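Long-range contacts in tyrosyl-tRNA synthetase (Pyrococcus horikoshii, PDB 2CYC), which probably catalyses the two-step attachment of tyrosine to its tRNA, first activating the amino acid with ATP and then passing it to the acceptor end: residues R6-T15 against A56-I66; I196-L204 against E214-H222. One frame throughout, in Å; residues are numbered along the deposited sequence.

Interaction 1: R6-T15 against A56-I66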
ATOM      1  N   ARG A   6     -15.916  23.447 -26.830  1.00 16.12           N
ATOM      2  CA  ARG A   6     -15.344  22.961 -25.563  1.00 21.84           C
ATOM      3  C   ARG A   6     -14.541  21.683 -25.815  1.00 19.90           C
ATOM      4  O   ARG A   6     -13.432  21.520 -25.307  1.00 17.86           O
ATOM      5  CB  ARG A   6     -16.452  22.669 -24.541  1.00 14.39           C
ATOM      6  CG  ARG A   6     -17.236  23.911 -24.148  1.00 27.40           C
ATOM      7  CD  ARG A   6     -17.217  24.115 -22.636  1.00 33.82           C
ATOM      8  NE  ARG A   6     -18.290  23.365 -22.029  1.00 19.32           N
ATOM      9  CZ  ARG A   6     -18.484  23.205 -20.726  1.00 28.62           C
ATOM     10  NH1 ARG A   6     -17.668  23.740 -19.821  1.00 24.75           N
ATOM     11  NH2 ARG A   6     -19.535  22.516 -20.330  1.00 27.31           N
ATOM     12  N   ILE A   7     -15.123  20.777 -26.593  1.00 19.16           N
ATOM     13  CA  ILE A   7     -14.463  19.529 -26.936  1.00 20.09           C
ATOM     14  C   ILE A   7     -13.166  19.806 -27.677  1.00 18.98           C
ATOM     15  O   ILE A   7     -12.135  19.212 -27.368  1.00 18.26           O
ATOM     16  CB  ILE A   7     -15.375  18.648 -27.815  1.00 23.72           C
ATOM     17  CG1 ILE A   7     -16.513  18.091 -26.948  1.00 27.12           C
ATOM     18  CG2 ILE A   7     -14.555  17.535 -28.481  1.00 18.03           C
ATOM     19  CD1 ILE A   7     -17.561  17.277 -27.710  1.00 22.67           C
ATOM     20  N   ASN A   8     -13.208  20.721 -28.644  1.00 16.72           N
ATOM     21  CA  ASN A   8     -12.007  21.046 -29.413  1.00 20.30           C
ATOM     22  C   ASN A   8     -10.889  21.622 -28.546  1.00 21.03           C
ATOM     23  O   ASN A   8      -9.716  21.381 -28.808  1.00 19.44           O
ATOM     24  CB  ASN A   8     -12.320  22.037 -30.540  1.00 22.85           C
ATOM     25  CG  ASN A   8     -13.068  21.395 -31.689  1.00 28.39           C
ATOM     26  OD1 ASN A   8     -13.036  20.177 -31.864  1.00 29.10           O
ATOM     27  ND2 ASN A   8     -13.732  22.217 -32.490  1.00 30.73           N
ATOM     28  N   LEU A   9     -11.247  22.403 -27.533  1.00 21.30           N
ATOM     29  CA  LEU A   9     -10.241  22.974 -26.639  1.00 21.97           C
ATOM     30  C   LEU A   9      -9.526  21.823 -25.913  1.00 21.36           C
ATOM     31  O   LEU A   9      -8.310  21.856 -25.713  1.00 24.00           O
ATOM     32  CB  LEU A   9     -10.902  23.900 -25.606  1.00 21.04           C
ATOM     33  CG  LEU A   9     -10.827  25.441 -25.636  1.00 29.02           C
ATOM     34  CD1 LEU A   9      -9.875  25.944 -26.696  1.00 22.17           C
ATOM     35  CD2 LEU A   9     -12.227  26.003 -25.849  1.00 19.54           C
ATOM     36  N   VAL A  10     -10.283  20.802 -25.514  1.00 17.22           N
ATOM     37  CA  VAL A  10      -9.679  19.667 -24.813  1.00 20.26           C
ATOM     38  C   VAL A  10      -8.820  18.857 -25.786  1.00 21.55           C
ATOM     39  O   VAL A  10      -7.725  18.405 -25.448  1.00 16.38           O
ATOM     40  CB  VAL A  10     -10.767  18.746 -24.204  1.00 18.39           C
ATOM     41  CG1 VAL A  10     -10.132  17.467 -23.632  1.00 18.59           C
ATOM     42  CG2 VAL A  10     -11.516  19.489 -23.119  1.00 15.17           C
ATOM     43  N   LEU A  11      -9.327  18.710 -27.005  1.00 22.81           N
ATOM     44  CA  LEU A  11      -8.667  17.942 -28.053  1.00 26.14           C
ATOM     45  C   LEU A  11      -7.464  18.585 -28.747  1.00 23.91           C
ATOM     46  O   LEU A  11      -6.594  17.875 -29.239  1.00 24.07           O
ATOM     47  CB  LEU A  11      -9.704  17.551 -29.112  1.00 30.37           C
ATOM     48  CG  LEU A  11     -10.571  16.316 -28.846  1.00 36.52           C
ATOM     49  CD1 LEU A  11      -9.743  15.074 -29.075  1.00 38.67           C
ATOM     50  CD2 LEU A  11     -11.121  16.335 -27.421  1.00 36.76           C
ATOM     51  N   LYS A  12      -7.388  19.908 -28.777  1.00 24.06           N
ATOM     52  CA  LYS A  12      -6.283  20.558 -29.473  1.00 24.08           C
ATOM     53  C   LYS A  12      -4.890  20.214 -28.950  1.00 28.03           C
ATOM     54  O   LYS A  12      -4.696  19.979 -27.747  1.00 18.18           O
ATOM     55  CB  LYS A  12      -6.467  22.076 -29.473  1.00 27.50           C
ATOM     56  CG  LYS A  12      -6.590  22.685 -28.099  1.00 33.16           C
ATOM     57  CD  LYS A  12      -6.785  24.203 -28.162  1.00 41.44           C
ATOM     58  CE  LYS A  12      -5.536  24.923 -28.658  1.00 36.96           C
ATOM     59  NZ  LYS A  12      -5.552  26.363 -28.292  1.00 34.74           N
ATOM     60  N   LYS A  13      -3.922  20.185 -29.870  1.00 20.44           N
ATOM     61  CA  LYS A  13      -2.539  19.872 -29.522  1.00 24.32           C
ATOM     62  C   LYS A  13      -2.103  20.798 -28.412  1.00 19.16           C
ATOM     63  O   LYS A  13      -2.539  21.940 -28.352  1.00 21.54           O
ATOM     64  CB  LYS A  13      -1.620  20.047 -30.736  1.00 24.86           C
ATOM     65  CG  LYS A  13      -1.789  18.953 -31.768  1.00 32.80           C
ATOM     66  CD  LYS A  13      -0.760  19.058 -32.884  1.00 47.79           C
ATOM     67  CE  LYS A  13      -0.564  17.700 -33.558  1.00 49.90           C
ATOM     68  NZ  LYS A  13      -1.854  17.053 -33.931  1.00 50.40           N
ATOM     69  N   PRO A  14      -1.166  20.351 -27.567  1.00 19.71           N
ATOM     70  CA  PRO A  14      -0.484  19.052 -27.587  1.00 17.44           C
ATOM     71  C   PRO A  14      -1.241  17.789 -27.150  1.00 17.08           C
ATOM     72  O   PRO A  14      -0.617  16.760 -26.904  1.00 17.11           O
ATOM     73  CB  PRO A  14       0.748  19.314 -26.724  1.00 18.29           C
ATOM     74  CG  PRO A  14       0.177  20.203 -25.648  1.00 21.81           C
ATOM     75  CD  PRO A  14      -0.680  21.182 -26.450  1.00 19.33           C
ATOM     76  N   THR A  15      -2.561  17.848 -27.036  1.00 16.22           N
ATOM     77  CA  THR A  15      -3.290  16.640 -26.658  1.00 21.51           C
ATOM     78  C   THR A  15      -2.947  15.549 -27.675  1.00 22.91           C
ATOM     79  O   THR A  15      -2.919  15.804 -28.880  1.00 25.72           O
ATOM     80  CB  THR A  15      -4.812  16.841 -26.698  1.00 17.47           C
ATOM     81  OG1 THR A  15      -5.204  17.735 -25.654  1.00 19.11           O
ATOM     82  CG2 THR A  15      -5.530  15.502 -26.530  1.00 14.36           C
ATOM     83  N   ALA A  56       0.155  24.651 -21.672  1.00 16.17           N
ATOM     84  CA  ALA A  56      -0.732  24.859 -22.812  1.00 18.37           C
ATOM     85  C   ALA A  56      -2.094  24.197 -22.562  1.00 19.94           C
ATOM     86  O   ALA A  56      -3.133  24.809 -22.787  1.00 20.41           O
ATOM     87  CB  ALA A  56      -0.103  24.297 -24.068  1.00 17.93           C
ATOM     88  N   LYS A  57      -2.101  22.954 -22.080  1.00 16.21           N
ATOM     89  CA  LYS A  57      -3.380  22.286 -21.836  1.00 18.50           C
ATOM     90  C   LYS A  57      -4.160  22.945 -20.697  1.00 20.99           C
ATOM     91  O   LYS A  57      -5.385  23.078 -20.772  1.00 15.77           O
ATOM     92  CB  LYS A  57      -3.185  20.792 -21.536  1.00 12.50           C
ATOM     93  CG  LYS A  57      -2.722  19.959 -22.729  1.00 12.41           C
ATOM     94  CD  LYS A  57      -3.419  20.376 -24.040  1.00 16.33           C
ATOM     95  CE  LYS A  57      -4.942  20.225 -23.971  1.00 16.45           C
ATOM     96  NZ  LYS A  57      -5.604  20.834 -25.162  1.00 17.92           N
ATOM     97  N   ILE A  58      -3.456  23.349 -19.642  1.00 12.65           N
ATOM     98  CA  ILE A  58      -4.123  23.999 -18.534  1.00 14.81           C
ATOM     99  C   ILE A  58      -4.837  25.242 -19.079  1.00 19.11           C
ATOM    100  O   ILE A  58      -5.997  25.504 -18.733  1.00 19.91           O
ATOM    101  CB  ILE A  58      -3.111  24.355 -17.425  1.00 15.23           C
ATOM    102  CG1 ILE A  58      -2.776  23.081 -16.623  1.00 12.65           C
ATOM    103  CG2 ILE A  58      -3.684  25.419 -16.517  1.00 12.89           C
ATOM    104  CD1 ILE A  58      -1.549  23.225 -15.710  1.00 15.94           C
ATOM    105  N   ALA A  59      -4.161  25.982 -19.957  1.00 15.42           N
ATOM    106  CA  ALA A  59      -4.755  27.174 -20.558  1.00 20.50           C
ATOM    107  C   ALA A  59      -5.997  26.791 -21.357  1.00 21.35           C
ATOM    108  O   ALA A  59      -7.034  27.452 -21.256  1.00 23.21           O
ATOM    109  CB  ALA A  59      -3.739  27.884 -21.475  1.00 18.15           C
ATOM    110  N   ASP A  60      -5.892  25.730 -22.157  1.00 20.25           N
ATOM    111  CA  ASP A  60      -7.032  25.278 -22.955  1.00 19.54           C
ATOM    112  C   ASP A  60      -8.205  24.882 -22.071  1.00 20.63           C
ATOM    113  O   ASP A  60      -9.358  25.243 -22.350  1.00 16.23           O
ATOM    114  CB  ASP A  60      -6.670  24.066 -23.825  1.00 16.80           C
ATOM    115  CG  ASP A  60      -5.634  24.384 -24.882  1.00 23.09           C
ATOM    116  OD1 ASP A  60      -5.520  25.561 -25.288  1.00 22.81           O
ATOM    117  OD2 ASP A  60      -4.944  23.445 -25.326  1.00 19.92           O
ATOM    118  N   PHE A  61      -7.910  24.126 -21.014  1.00 13.17           N
ATOM    119  CA  PHE A  61      -8.956  23.656 -20.119  1.00 17.49           C
ATOM    120  C   PHE A  61      -9.707  24.817 -19.464  1.00 15.09           C
ATOM    121  O   PHE A  61     -10.938  24.796 -19.389  1.00 19.71           O
ATOM    122  CB  PHE A  61      -8.380  22.703 -19.045  1.00 14.89           C
ATOM    123  CG  PHE A  61      -7.757  21.433 -19.611  1.00 17.26           C
ATOM    124  CD1 PHE A  61      -8.274  20.831 -20.762  1.00 19.55           C
ATOM    125  CD2 PHE A  61      -6.670  20.832 -18.977  1.00 13.86           C
ATOM    126  CE1 PHE A  61      -7.720  19.646 -21.274  1.00 16.99           C
ATOM    127  CE2 PHE A  61      -6.101  19.642 -19.479  1.00 12.13           C
ATOM    128  CZ  PHE A  61      -6.630  19.048 -20.633  1.00 12.35           C
ATOM    129  N   GLN A  62      -8.972  25.825 -19.000  1.00 21.18           N
ATOM    130  CA  GLN A  62      -9.591  26.982 -18.363  1.00 20.25           C
ATOM    131  C   GLN A  62     -10.603  27.608 -19.333  1.00 23.69           C
ATOM    132  O   GLN A  62     -11.734  27.911 -18.945  1.00 21.23           O
ATOM    133  CB  GLN A  62      -8.534  28.036 -17.976  1.00 20.92           C
ATOM    134  CG  GLN A  62      -7.526  27.614 -16.897  1.00 19.89           C
ATOM    135  CD  GLN A  62      -6.615  28.771 -16.462  1.00 29.47           C
ATOM    136  OE1 GLN A  62      -6.047  29.482 -17.294  1.00 30.93           O
ATOM    137  NE2 GLN A  62      -6.475  28.956 -15.155  1.00 27.80           N
ATOM    138  N   LYS A  63     -10.203  27.784 -20.594  1.00 19.89           N
ATOM    139  CA  LYS A  63     -11.099  28.388 -21.588  1.00 21.14           C
ATOM    140  C   LYS A  63     -12.348  27.564 -21.854  1.00 22.26           C
ATOM    141  O   LYS A  63     -13.371  28.091 -22.299  1.00 18.03           O
ATOM    142  CB  LYS A  63     -10.366  28.623 -22.913  1.00 28.37           C
ATOM    143  CG  LYS A  63      -9.357  29.751 -22.860  1.00 39.88           C
ATOM    144  CD  LYS A  63      -8.728  30.009 -24.224  1.00 50.19           C
ATOM    145  CE  LYS A  63      -7.631  31.075 -24.142  1.00 52.01           C
ATOM    146  NZ  LYS A  63      -6.495  30.667 -23.260  1.00 52.98           N
ATOM    147  N   ALA A  64     -12.264  26.266 -21.592  1.00 19.17           N
ATOM    148  CA  ALA A  64     -13.401  25.389 -21.803  1.00 17.73           C
ATOM    149  C   ALA A  64     -14.292  25.384 -20.561  1.00 15.85           C
ATOM    150  O   ALA A  64     -15.312  24.711 -20.533  1.00 22.19           O
ATOM    151  CB  ALA A  64     -12.918  23.970 -22.098  1.00 16.11           C
ATOM    152  N   GLY A  65     -13.900  26.126 -19.532  1.00 21.53           N
ATOM    153  CA  GLY A  65     -14.702  26.160 -18.319  1.00 22.51           C
ATOM    154  C   GLY A  65     -14.426  24.994 -17.380  1.00 21.43           C
ATOM    155  O   GLY A  65     -15.320  24.537 -16.670  1.00 20.02           O
ATOM    156  N   ILE A  66     -13.187  24.507 -17.385  1.00 18.72           N
ATOM    157  CA  ILE A  66     -12.771  23.406 -16.516  1.00 17.01           C
ATOM    158  C   ILE A  66     -11.906  23.978 -15.389  1.00 18.96           C
ATOM    159  O   ILE A  66     -11.017  24.793 -15.643  1.00 20.88           O
ATOM    160  CB  ILE A  66     -11.932  22.372 -17.311  1.00 24.30           C
ATOM    161  CG1 ILE A  66     -12.805  21.718 -18.395  1.00 16.07           C
ATOM    162  CG2 ILE A  66     -11.341  21.326 -16.355  1.00 14.54           C
ATOM    163  CD1 ILE A  66     -12.022  20.940 -19.429  1.00 21.09           C
TER
HETATM  164  O   HOH W   1      -2.801  23.967 -26.779  1.00 18.55           O
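Lys57 reaches from helix 48-63 to the C-terminal end of helix 3-11, where its ammonium group gathers the carbonyl oxygens of Leu9, Val10 and Lys12 as the helix gives out. Lys57 NZ donates to Leu9 O at 2.9 Å, in the carbonyl plane, and to Lys12 O at 2.9 Å, which takes Thr15 N from the opposite face of its plane; its bond to Val10 O is longer, 3.2 Å, and comes from well above that carbonyl's plane. Val10 O also accepts the hydroxyl of Thr15. Bends at chi2 (-40°) and chi3 (-60°) fold the lysine chain back to this spot, its CD lying against the ring of Pro14, which follows a cis peptide. Asp60, one turn further on, takes Lys57 NZ on the anti side of OD2 at 2.7 Å, a negative charge that probably helps to hold the buried ammonium charged. The rest of the tight side is apolar: the branches of Val10 divide, CG1 going to the edge of the Phe61 ring and CG2 to Ile66 CD1. Small Ala64 lets the helices close up, its CB 4.0 Å from Leu9 CB.

The other flank is looser and wetter. Lys12 NZ meets Asp60 OD1 from above the carboxylate plane, at 3.1 Å, completing a Lys12-Lys57-Asp60 salt-bridge network, and also pairs with Glu300; a water joins Lys13 O to Asp60 OD2, and Lys63 leads away. Gly65, with positive phi, completes a Schellman motif.

Helix segments 6-11 and 56-63 run nearly antiparallel, at 172°, the N-terminal helix packing on the crossover helix of the beta-alpha-beta unit 36-72 in the Rossmann-type fold.

Interaction 2: I196-L204 against E214-H222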
ATOM      1  N   ILE A 196      -6.440   2.308 -15.437  1.00 21.33           N
ATOM      2  CA  ILE A 196      -6.869   1.610 -14.228  1.00 19.68           C
ATOM      3  C   ILE A 196      -7.968   2.438 -13.543  1.00 20.06           C
ATOM      4  O   ILE A 196      -8.995   1.907 -13.125  1.00 22.06           O
ATOM      5  CB  ILE A 196      -5.685   1.403 -13.262  1.00 20.65           C
ATOM      6  CG1 ILE A 196      -4.675   0.420 -13.878  1.00 20.49           C
ATOM      7  CG2 ILE A 196      -6.195   0.877 -11.931  1.00 17.15           C
ATOM      8  CD1 ILE A 196      -3.328   0.368 -13.159  1.00 18.24           C
ATOM      9  N   ALA A 197      -7.752   3.745 -13.452  1.00 17.10           N
ATOM     10  CA  ALA A 197      -8.731   4.632 -12.839  1.00 17.67           C
ATOM     11  C   ALA A 197     -10.099   4.465 -13.512  1.00 20.10           C
ATOM     12  O   ALA A 197     -11.125   4.381 -12.847  1.00 17.65           O
ATOM     13  CB  ALA A 197      -8.265   6.077 -12.958  1.00 13.07           C
ATOM     14  N   ILE A 198     -10.106   4.417 -14.838  1.00 18.33           N
ATOM     15  CA  ILE A 198     -11.348   4.268 -15.569  1.00 21.08           C
ATOM     16  C   ILE A 198     -11.984   2.909 -15.301  1.00 23.37           C
ATOM     17  O   ILE A 198     -13.201   2.821 -15.148  1.00 21.48           O
ATOM     18  CB  ILE A 198     -11.108   4.494 -17.076  1.00 20.75           C
ATOM     19  CG1 ILE A 198     -10.820   5.980 -17.311  1.00 19.85           C
ATOM     20  CG2 ILE A 198     -12.311   4.061 -17.884  1.00 19.62           C
ATOM     21  CD1 ILE A 198     -10.258   6.304 -18.697  1.00 21.11           C
ATOM     22  N   GLU A 199     -11.165   1.862 -15.219  1.00 22.72           N
ATOM     23  CA  GLU A 199     -11.654   0.506 -14.929  1.00 25.57           C
ATOM     24  C   GLU A 199     -12.305   0.350 -13.539  1.00 27.38           C
ATOM     25  O   GLU A 199     -13.317  -0.337 -13.399  1.00 26.08           O
ATOM     26  CB  GLU A 199     -10.507  -0.508 -15.025  1.00 29.97           C
ATOM     27  CG  GLU A 199     -10.259  -1.080 -16.415  1.00 39.89           C
ATOM     28  CD  GLU A 199      -8.973  -1.895 -16.485  1.00 44.26           C
ATOM     29  OE1 GLU A 199      -8.647  -2.590 -15.496  1.00 41.63           O
ATOM     30  OE2 GLU A 199      -8.294  -1.847 -17.537  1.00 47.05           O
ATOM     31  N   VAL A 200     -11.733   0.979 -12.513  1.00 20.89           N
ATOM     32  CA  VAL A 200     -12.280   0.844 -11.163  1.00 22.98           C
ATOM     33  C   VAL A 200     -13.267   1.928 -10.730  1.00 21.00           C
ATOM     34  O   VAL A 200     -13.885   1.806  -9.670  1.00 18.90           O
ATOM     35  CB  VAL A 200     -11.146   0.813 -10.098  1.00 25.28           C
ATOM     36  CG1 VAL A 200     -10.106  -0.268 -10.455  1.00 19.95           C
ATOM     37  CG2 VAL A 200     -10.484   2.204  -9.996  1.00 19.94           C
ATOM     38  N   ALA A 201     -13.415   2.978 -11.536  1.00 16.26           N
ATOM     39  CA  ALA A 201     -14.285   4.104 -11.170  1.00 20.90           C
ATOM     40  C   ALA A 201     -15.647   3.765 -10.574  1.00 23.60           C
ATOM     41  O   ALA A 201     -16.025   4.289  -9.523  1.00 22.95           O
ATOM     42  CB  ALA A 201     -14.484   5.027 -12.375  1.00 13.49           C
ATOM     43  N   GLN A 202     -16.392   2.904 -11.255  1.00 18.98           N
ATOM     44  CA  GLN A 202     -17.722   2.559 -10.804  1.00 21.81           C
ATOM     45  C   GLN A 202     -17.788   1.492  -9.725  1.00 23.98           C
ATOM     46  O   GLN A 202     -18.868   1.161  -9.244  1.00 24.10           O
ATOM     47  CB  GLN A 202     -18.569   2.175 -12.014  1.00 27.96           C
ATOM     48  CG  GLN A 202     -18.709   3.341 -12.993  1.00 26.34           C
ATOM     49  CD  GLN A 202     -19.591   3.026 -14.187  1.00 37.63           C
ATOM     50  OE1 GLN A 202     -20.374   3.864 -14.623  1.00 42.40           O
ATOM     51  NE2 GLN A 202     -19.459   1.826 -14.727  1.00 35.33           N
ATOM     52  N   LYS A 203     -16.631   0.973  -9.326  1.00 22.19           N
ATOM     53  CA  LYS A 203     -16.581  -0.043  -8.278  1.00 23.27           C
ATOM     54  C   LYS A 203     -16.217   0.556  -6.921  1.00 25.03           C
ATOM     55  O   LYS A 203     -16.309  -0.123  -5.898  1.00 26.00           O
ATOM     56  CB  LYS A 203     -15.546  -1.107  -8.623  1.00 23.13           C
ATOM     57  CG  LYS A 203     -15.717  -1.712 -10.001  1.00 24.10           C
ATOM     58  CD  LYS A 203     -14.660  -2.774 -10.249  1.00 31.71           C
ATOM     59  CE  LYS A 203     -14.747  -3.317 -11.664  1.00 36.50           C
ATOM     60  NZ  LYS A 203     -13.765  -4.411 -11.869  1.00 44.05           N
ATOM     61  N   LEU A 204     -15.789   1.819  -6.919  1.00 20.17           N
ATOM     62  CA  LEU A 204     -15.375   2.508  -5.690  1.00 22.49           C
ATOM     63  C   LEU A 204     -16.499   2.770  -4.695  1.00 22.12           C
ATOM     64  O   LEU A 204     -17.597   3.195  -5.066  1.00 24.44           O
ATOM     65  CB  LEU A 204     -14.688   3.824  -6.050  1.00 15.30           C
ATOM     66  CG  LEU A 204     -13.165   3.750  -6.148  1.00 29.80           C
ATOM     67  CD1 LEU A 204     -12.712   2.483  -6.849  1.00 22.95           C
ATOM     68  CD2 LEU A 204     -12.664   4.977  -6.847  1.00 18.42           C
ATOM     69  N   GLU A 214     -25.487   8.850 -10.577  1.00 34.82           N
ATOM     70  CA  GLU A 214     -24.639   7.951 -11.351  1.00 37.86           C
ATOM     71  C   GLU A 214     -23.147   8.037 -11.037  1.00 34.16           C
ATOM     72  O   GLU A 214     -22.603   9.123 -10.804  1.00 29.06           O
ATOM     73  CB  GLU A 214     -24.851   8.197 -12.850  1.00 41.14           C
ATOM     74  CG  GLU A 214     -26.282   7.958 -13.324  1.00 55.87           C
ATOM     75  CD  GLU A 214     -26.718   6.502 -13.207  1.00 59.51           C
ATOM     76  OE1 GLU A 214     -27.901   6.217 -13.482  1.00 61.22           O
ATOM     77  OE2 GLU A 214     -25.883   5.642 -12.847  1.00 63.96           O
ATOM     78  N   LYS A 215     -22.490   6.879 -11.032  1.00 26.95           N
ATOM     79  CA  LYS A 215     -21.056   6.831 -10.791  1.00 30.23           C
ATOM     80  C   LYS A 215     -20.401   7.093 -12.137  1.00 27.01           C
ATOM     81  O   LYS A 215     -20.654   6.384 -13.110  1.00 29.76           O
ATOM     82  CB  LYS A 215     -20.632   5.463 -10.251  1.00 22.89           C
ATOM     83  CG  LYS A 215     -20.961   5.265  -8.777  1.00 28.89           C
ATOM     84  CD  LYS A 215     -20.427   3.933  -8.255  1.00 28.62           C
ATOM     85  CE  LYS A 215     -20.763   3.746  -6.782  1.00 30.18           C
ATOM     86  NZ  LYS A 215     -20.164   2.492  -6.241  1.00 37.47           N
ATOM     87  N   LEU A 216     -19.566   8.120 -12.186  1.00 23.26           N
ATOM     88  CA  LEU A 216     -18.902   8.499 -13.418  1.00 26.53           C
ATOM     89  C   LEU A 216     -17.489   7.960 -13.544  1.00 24.31           C
ATOM     90  O   LEU A 216     -16.870   7.559 -12.564  1.00 23.84           O
ATOM     91  CB  LEU A 216     -18.834  10.021 -13.528  1.00 21.96           C
ATOM     92  CG  LEU A 216     -20.119  10.830 -13.396  1.00 28.66           C
ATOM     93  CD1 LEU A 216     -19.764  12.315 -13.500  1.00 20.79           C
ATOM     94  CD2 LEU A 216     -21.121  10.419 -14.481  1.00 15.36           C
ATOM     95  N   LYS A 217     -16.997   7.962 -14.776  1.00 21.24           N
ATOM     96  CA  LYS A 217     -15.642   7.546 -15.080  1.00 24.96           C
ATOM     97  C   LYS A 217     -14.923   8.835 -15.452  1.00 21.26           C
ATOM     98  O   LYS A 217     -15.430   9.632 -16.238  1.00 20.61           O
ATOM     99  CB  LYS A 217     -15.611   6.587 -16.273  1.00 19.50           C
ATOM    100  CG  LYS A 217     -16.209   5.223 -15.970  1.00 29.05           C
ATOM    101  CD  LYS A 217     -16.163   4.297 -17.171  1.00 31.12           C
ATOM    102  CE  LYS A 217     -16.831   2.964 -16.834  1.00 46.32           C
ATOM    103  NZ  LYS A 217     -16.764   1.968 -17.941  1.00 50.73           N
ATOM    104  N   PRO A 218     -13.749   9.076 -14.869  1.00 21.36           N
ATOM    105  CA  PRO A 218     -13.069  10.313 -15.244  1.00 20.96           C
ATOM    106  C   PRO A 218     -12.585  10.198 -16.684  1.00 20.76           C
ATOM    107  O   PRO A 218     -12.390   9.093 -17.193  1.00 20.72           O
ATOM    108  CB  PRO A 218     -11.901  10.377 -14.262  1.00 18.85           C
ATOM    109  CG  PRO A 218     -11.589   8.911 -14.030  1.00 22.89           C
ATOM    110  CD  PRO A 218     -12.976   8.322 -13.867  1.00 20.93           C
ATOM    111  N   VAL A 219     -12.408  11.345 -17.327  1.00 17.01           N
ATOM    112  CA  VAL A 219     -11.909  11.418 -18.690  1.00 20.99           C
ATOM    113  C   VAL A 219     -10.395  11.626 -18.586  1.00 22.05           C
ATOM    114  O   VAL A 219      -9.936  12.498 -17.849  1.00 21.27           O
ATOM    115  CB  VAL A 219     -12.526  12.624 -19.441  1.00 17.39           C
ATOM    116  CG1 VAL A 219     -11.823  12.833 -20.770  1.00 18.47           C
ATOM    117  CG2 VAL A 219     -14.016  12.388 -19.665  1.00 16.21           C
ATOM    118  N   ALA A 220      -9.630  10.821 -19.312  1.00 17.45           N
ATOM    119  CA  ALA A 220      -8.175  10.941 -19.311  1.00 17.63           C
ATOM    120  C   ALA A 220      -7.747  11.748 -20.533  1.00 18.74           C
ATOM    121  O   ALA A 220      -8.197  11.477 -21.648  1.00 18.23           O
ATOM    122  CB  ALA A 220      -7.532   9.551 -19.353  1.00 20.22           C
ATOM    123  N   VAL A 221      -6.899  12.753 -20.324  1.00 15.51           N
ATOM    124  CA  VAL A 221      -6.411  13.578 -21.432  1.00 13.03           C
ATOM    125  C   VAL A 221      -4.893  13.577 -21.343  1.00 16.97           C
ATOM    126  O   VAL A 221      -4.309  14.069 -20.369  1.00 15.35           O
ATOM    127  CB  VAL A 221      -6.977  15.037 -21.366  1.00 13.78           C
ATOM    128  CG1 VAL A 221      -6.558  15.831 -22.617  1.00 11.17           C
ATOM    129  CG2 VAL A 221      -8.511  14.989 -21.293  1.00 13.41           C
ATOM    130  N   HIS A 222      -4.261  13.017 -22.371  1.00 12.90           N
ATOM    131  CA  HIS A 222      -2.809  12.874 -22.404  1.00 14.58           C
ATOM    132  C   HIS A 222      -2.150  13.751 -23.441  1.00 18.35           C
ATOM    133  O   HIS A 222      -2.577  13.801 -24.602  1.00 16.43           O
ATOM    134  CB  HIS A 222      -2.464  11.401 -22.656  1.00 14.73           C
ATOM    135  CG  HIS A 222      -3.111  10.470 -21.679  1.00 19.17           C
ATOM    136  ND1 HIS A 222      -3.779   9.326 -22.066  1.00 21.12           N
ATOM    137  CD2 HIS A 222      -3.266  10.559 -20.335  1.00 16.39           C
ATOM    138  CE1 HIS A 222      -4.325   8.757 -21.004  1.00 12.53           C
ATOM    139  NE2 HIS A 222      -4.029   9.487 -19.942  1.00 18.42           N
TER
HETATM  140  O   HOH W   2     -16.730   6.834  -9.875  1.00 20.15           O
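Ala201 sets its methyl group against the backbone of 216-218, with CB 3.9 Å from Pro218 CD and 3.5 Å from Leu216 O; the small methyl suits so close an approach. The proline suits the break in strand 214-223, having no N-H to donate and an apolar ring to pack, and Phe177 of helix 164-178 packs on both residues. One turn back, Ile198 works in two directions: CG1 lies over Pro218 O and carries CD1 to within 4.3 Å of Ala220 CB, while CG2, anti to the backbone N, meets Lys217 CD at 3.9 Å.

Farther out the long side chains take over. The extended methylene chain of Lys217 crosses the Ile198 side chain at about a right angle and runs on past Gln202. A water donates to both Ala201 O and Leu216 O, bridging the two segments. At the polar edge Lys215 passes over Gln202 O, and its fully extended chain gives NZ the length to reach Leu204 O at 2.9 Å, tilted 34° from the carbonyl plane, where it grips the backbone.

Helix 191-200 links the parallel, paired strands 183-187 and 214-223, a beta-alpha-beta crossover as in the Rossmann-type catalytic domain of class I synthetases.

How the interactions relate
From the N terminus, helix 3-11 leads into strand 15-19, and interaction 1 closes when helix 48-63 returns to it after a 40-residue excursion through helix 21-30 and strand 36-40. Interaction 2 is a much shorter loop, with nine residues between 196-204 and 214-222, and opens after the first has closed; the two neither nest nor cross. Their centres lie about 20 Å apart, yet strand 214-223 joins them: Val221 packs on Val10, Thr15 and Phe61, and strand 15-19 pairs with it antiparallel. The sheet therefore receives the helix pair of interaction 1 near one end of this strand and helix 191-200 farther back along it.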